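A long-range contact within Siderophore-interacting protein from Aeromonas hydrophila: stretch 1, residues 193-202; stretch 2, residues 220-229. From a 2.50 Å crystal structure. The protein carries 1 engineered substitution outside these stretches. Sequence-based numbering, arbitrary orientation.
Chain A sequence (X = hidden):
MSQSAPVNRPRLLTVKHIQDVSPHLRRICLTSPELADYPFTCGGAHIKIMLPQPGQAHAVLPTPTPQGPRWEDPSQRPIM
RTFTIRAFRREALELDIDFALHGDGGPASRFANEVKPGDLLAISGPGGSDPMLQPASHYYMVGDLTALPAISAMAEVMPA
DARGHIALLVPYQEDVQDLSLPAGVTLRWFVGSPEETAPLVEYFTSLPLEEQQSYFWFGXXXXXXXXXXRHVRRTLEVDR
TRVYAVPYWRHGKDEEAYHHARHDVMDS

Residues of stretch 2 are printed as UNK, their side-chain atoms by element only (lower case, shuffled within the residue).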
# COMPACT_ATOMS: atom_id res chain seq x y z
N SER A 193 -14.45 -1.00 -27.71
CA SER A 193 -13.29 -1.74 -28.16
C SER A 193 -12.08 -0.80 -28.20
O SER A 193 -12.24 0.42 -28.23
CB SER A 193 -13.59 -2.33 -29.53
OG SER A 193 -12.42 -2.48 -30.32
N PRO A 194 -10.85 -1.34 -28.17
CA PRO A 194 -9.67 -0.46 -28.09
C PRO A 194 -9.59 0.53 -29.23
O PRO A 194 -8.88 1.54 -29.11
CB PRO A 194 -8.48 -1.43 -28.11
CG PRO A 194 -9.02 -2.65 -27.53
CD PRO A 194 -10.45 -2.75 -28.04
N GLU A 195 -10.30 0.28 -30.34
CA GLU A 195 -10.36 1.24 -31.43
C GLU A 195 -11.17 2.46 -31.04
O GLU A 195 -10.85 3.58 -31.48
CB GLU A 195 -10.96 0.57 -32.68
CG GLU A 195 -9.98 -0.37 -33.40
CD GLU A 195 -10.62 -1.68 -33.92
OE1 GLU A 195 -10.86 -1.78 -35.16
OE2 GLU A 195 -10.87 -2.60 -33.09
N GLU A 196 -12.19 2.27 -30.21
CA GLU A 196 -13.20 3.29 -29.95
C GLU A 196 -12.80 4.15 -28.75
O GLU A 196 -13.42 4.14 -27.70
CB GLU A 196 -14.56 2.61 -29.75
CG GLU A 196 -14.74 1.32 -30.57
CD GLU A 196 -16.15 0.68 -30.49
OE1 GLU A 196 -16.58 0.25 -29.39
OE2 GLU A 196 -16.83 0.61 -31.55
N THR A 197 -11.73 4.94 -28.94
CA THR A 197 -11.22 5.79 -27.87
C THR A 197 -11.82 7.18 -27.87
O THR A 197 -11.76 7.88 -26.85
CB THR A 197 -9.70 5.94 -27.96
OG1 THR A 197 -9.36 6.62 -29.18
CG2 THR A 197 -9.01 4.58 -27.90
N ALA A 198 -12.38 7.62 -29.00
CA ALA A 198 -12.76 9.02 -29.14
C ALA A 198 -13.75 9.49 -28.08
O ALA A 198 -13.56 10.60 -27.57
CB ALA A 198 -13.31 9.29 -30.55
N PRO A 199 -14.80 8.74 -27.69
CA PRO A 199 -15.66 9.25 -26.60
C PRO A 199 -14.87 9.55 -25.32
O PRO A 199 -14.94 10.68 -24.80
CB PRO A 199 -16.70 8.14 -26.40
CG PRO A 199 -16.69 7.37 -27.70
CD PRO A 199 -15.27 7.42 -28.17
N LEU A 200 -14.10 8.58 -24.82
CA LEU A 200 -13.26 8.83 -23.65
C LEU A 200 -12.41 10.08 -23.83
O LEU A 200 -12.35 10.92 -22.93
CB LEU A 200 -12.37 7.62 -23.35
CG LEU A 200 -11.69 7.58 -21.97
CD1 LEU A 200 -11.51 6.15 -21.50
CD2 LEU A 200 -10.35 8.30 -21.96
N VAL A 201 -11.71 10.20 -24.97
CA VAL A 201 -10.73 11.28 -25.14
C VAL A 201 -11.42 12.62 -25.20
O VAL A 201 -10.98 13.58 -24.57
CB VAL A 201 -9.84 11.06 -26.38
CG1 VAL A 201 -8.81 12.18 -26.48
CG2 VAL A 201 -9.15 9.74 -26.28
N GLU A 202 -12.51 12.72 -25.97
CA GLU A 202 -13.34 13.91 -25.94
C GLU A 202 -13.74 14.28 -24.52
O GLU A 202 -13.56 15.43 -24.09
CB GLU A 202 -14.59 13.72 -26.81
CG GLU A 202 -15.57 14.88 -26.67
CD GLU A 202 -16.54 15.02 -27.84
OE1 GLU A 202 -17.62 14.36 -27.83
OE2 GLU A 202 -16.24 15.79 -28.78
N UNK A 220 -2.25 1.72 -19.92
CA UNK A 220 -3.14 0.96 -20.79
C UNK A 220 -2.74 1.05 -22.26
O UNK A 220 -1.59 1.38 -22.57
N UNK A 221 -3.68 0.81 -23.16
CA UNK A 221 -3.40 0.71 -24.59
C UNK A 221 -2.91 2.04 -25.18
O UNK A 221 -3.27 3.13 -24.73
o UNK A 221 -4.91 1.54 -27.71
c UNK A 221 -4.37 -0.49 -26.62
o UNK A 221 -3.71 0.07 -28.83
c UNK A 221 -4.66 0.25 -25.33
c UNK A 221 -4.33 0.44 -27.81
N UNK A 222 -2.10 1.93 -26.23
CA UNK A 222 -1.35 3.08 -26.75
C UNK A 222 -2.25 4.25 -27.15
O UNK A 222 -1.90 5.42 -26.93
c UNK A 222 1.20 3.45 -29.60
o UNK A 222 2.40 3.17 -29.80
o UNK A 222 0.37 3.69 -30.52
c UNK A 222 0.71 3.50 -28.16
c UNK A 222 -0.50 2.65 -27.94
N UNK A 223 -3.41 3.93 -27.76
CA UNK A 223 -4.40 4.90 -28.21
C UNK A 223 -5.16 5.64 -27.12
O UNK A 223 -6.04 6.45 -27.43
N UNK A 224 -4.89 5.34 -25.86
CA UNK A 224 -5.30 6.20 -24.75
C UNK A 224 -4.14 7.03 -24.23
O UNK A 224 -4.30 8.23 -23.97
c UNK A 224 -7.25 3.42 -22.91
c UNK A 224 -5.88 5.36 -23.61
c UNK A 224 -8.36 5.48 -23.74
c UNK A 224 -7.15 4.58 -23.88
N UNK A 225 -2.95 6.42 -24.08
CA UNK A 225 -1.84 7.11 -23.44
C UNK A 225 -1.37 8.28 -24.28
O UNK A 225 -1.13 9.38 -23.77
c UNK A 225 -1.11 5.12 -22.12
c UNK A 225 0.55 6.91 -22.70
c UNK A 225 -0.69 6.14 -23.16
N UNK A 226 -1.25 8.07 -25.59
CA UNK A 226 -0.60 9.07 -26.42
C UNK A 226 -1.46 10.32 -26.62
O UNK A 226 -0.97 11.44 -26.40
c UNK A 226 0.13 9.50 -28.78
c UNK A 226 1.04 7.54 -27.49
c UNK A 226 -0.17 8.43 -27.75
N UNK A 227 -2.74 10.21 -27.02
CA UNK A 227 -3.54 11.42 -27.13
C UNK A 227 -3.64 12.19 -25.83
O UNK A 227 -3.61 13.43 -25.86
c UNK A 227 -3.49 9.01 -27.45
c UNK A 227 -4.92 10.91 -27.59
c UNK A 227 -4.93 9.44 -27.32
N UNK A 228 -3.72 11.51 -24.68
CA UNK A 228 -3.82 12.23 -23.42
C UNK A 228 -2.52 12.95 -23.07
O UNK A 228 -2.56 14.11 -22.63
c UNK A 228 -6.69 13.10 -21.51
c UNK A 228 -4.21 11.27 -22.28
c UNK A 228 -5.64 10.66 -22.39
s UNK A 228 -6.97 11.84 -22.77
N UNK A 229 -1.37 12.30 -23.25
CA UNK A 229 -0.12 12.98 -22.98
C UNK A 229 0.03 14.19 -23.89
O UNK A 229 0.52 15.25 -23.45
c UNK A 229 3.60 11.81 -23.09
c UNK A 229 1.08 12.05 -23.17
c UNK A 229 2.43 12.77 -23.07
n UNK A 229 3.92 11.39 -24.46
c UNK A 229 4.92 10.58 -24.78
n UNK A 229 5.13 10.25 -26.04
n UNK A 229 5.72 10.09 -23.83
O HOH W 1 -7.08 1.79 -26.69
O HOH W 2 -6.67 7.30 -29.67

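Position 220 has no side-chain atoms and lies out of reach of stretch 1. Its phi/psi of 91/-157 would jam a CB against the carbonyl oxygen of the preceding residue, a conformation that by itself calls for glycine: Gly-220.

Position 221 carries three carbons, the third bearing two oxygens, so the chain ends in a carboxylate. Its CA-to-CB bond points toward stretch 1, and its second side-chain carbon lies 4.5 Å from Pro-194 CB. The chain is one methylene longer than that of aspartate. This is Glu-221, at the N-cap of the helix that follows. Its OE1 accepts a capping hydrogen bond from the N of position 223 (2.8 Å), satisfying an amide that has no preceding turn to bond to. The same OE1 accepts from water 1 (2.4 Å to the water O), which also donates to Pro-194 O (3.0 Å from the water O).

Position 222 repeats the pattern of three carbons ending in two oxygens, but these atoms stay 8.5 Å or more from stretch 1. The residue is Glu-222, whose carboxylate is bonded elsewhere in the structure.

Position 223 again lacks side-chain atoms. Its backbone O lies 3.5 Å from Thr-197 CG2, and water 2 donates to that oxygen (2.5 Å from the water O) while hydrogen-bonding Thr-197 OG1 (2.8 Å from the water O). A CB here would point toward stretch 1, 3.8 Å from Thr-197 CG2, and would be crowded by Glu-221 OE1 at 3.0 Å. The residue is Gly-223.

Position 224 has four carbons forked at the second. CA-to-CB points sideways, yet the end of the chain comes nearer to stretch 1: a terminal carbon lies 3.9 Å from Leu-200 CD2 and 4.3 Å from Thr-197 CG2. The forked pattern is that of leucine, and the terminal carbon is CD2 of Leu-224.

Positions 225 and 226 each show one carbon carrying two more, the beta-branched pattern of valine with no oxygen. Val-225 and Val-226 are both out of reach of stretch 1.

At position 227 three carbons close a ring onto the backbone nitrogen, and its CB lies 4.2 Å from Val-201 CG1. The ring identifies Pro-227. Its N has no hydrogen to give to the preceding turn, and the helix kinks here.

Position 228 is an unbranched chain of two carbons, a sulfur and a carbon, and its sulfur lies 4.2 Å from Val-201 CG1. This is Met-228, with all three chi angles in m.

Position 229 has three carbons, a nitrogen and a carbon carrying two nitrogens, a guanidinium. Arg-229 is out of reach of stretch 1 and is bonded elsewhere in the structure.

The two helices run nearly parallel, at 27° with axes 10.6 Å apart at closest approach. No direct hydrogen bond joins the stretches. Waters 1 and 2 bridge polar atoms near the start of the helix of stretch 2, while farther along Leu-200 and Val-201 pack against Leu-224, Pro-227 and Met-228. The contact is modest, burying 337 Å² in total.

Stretch 2, residues 220-229: GEEGLVVPMR
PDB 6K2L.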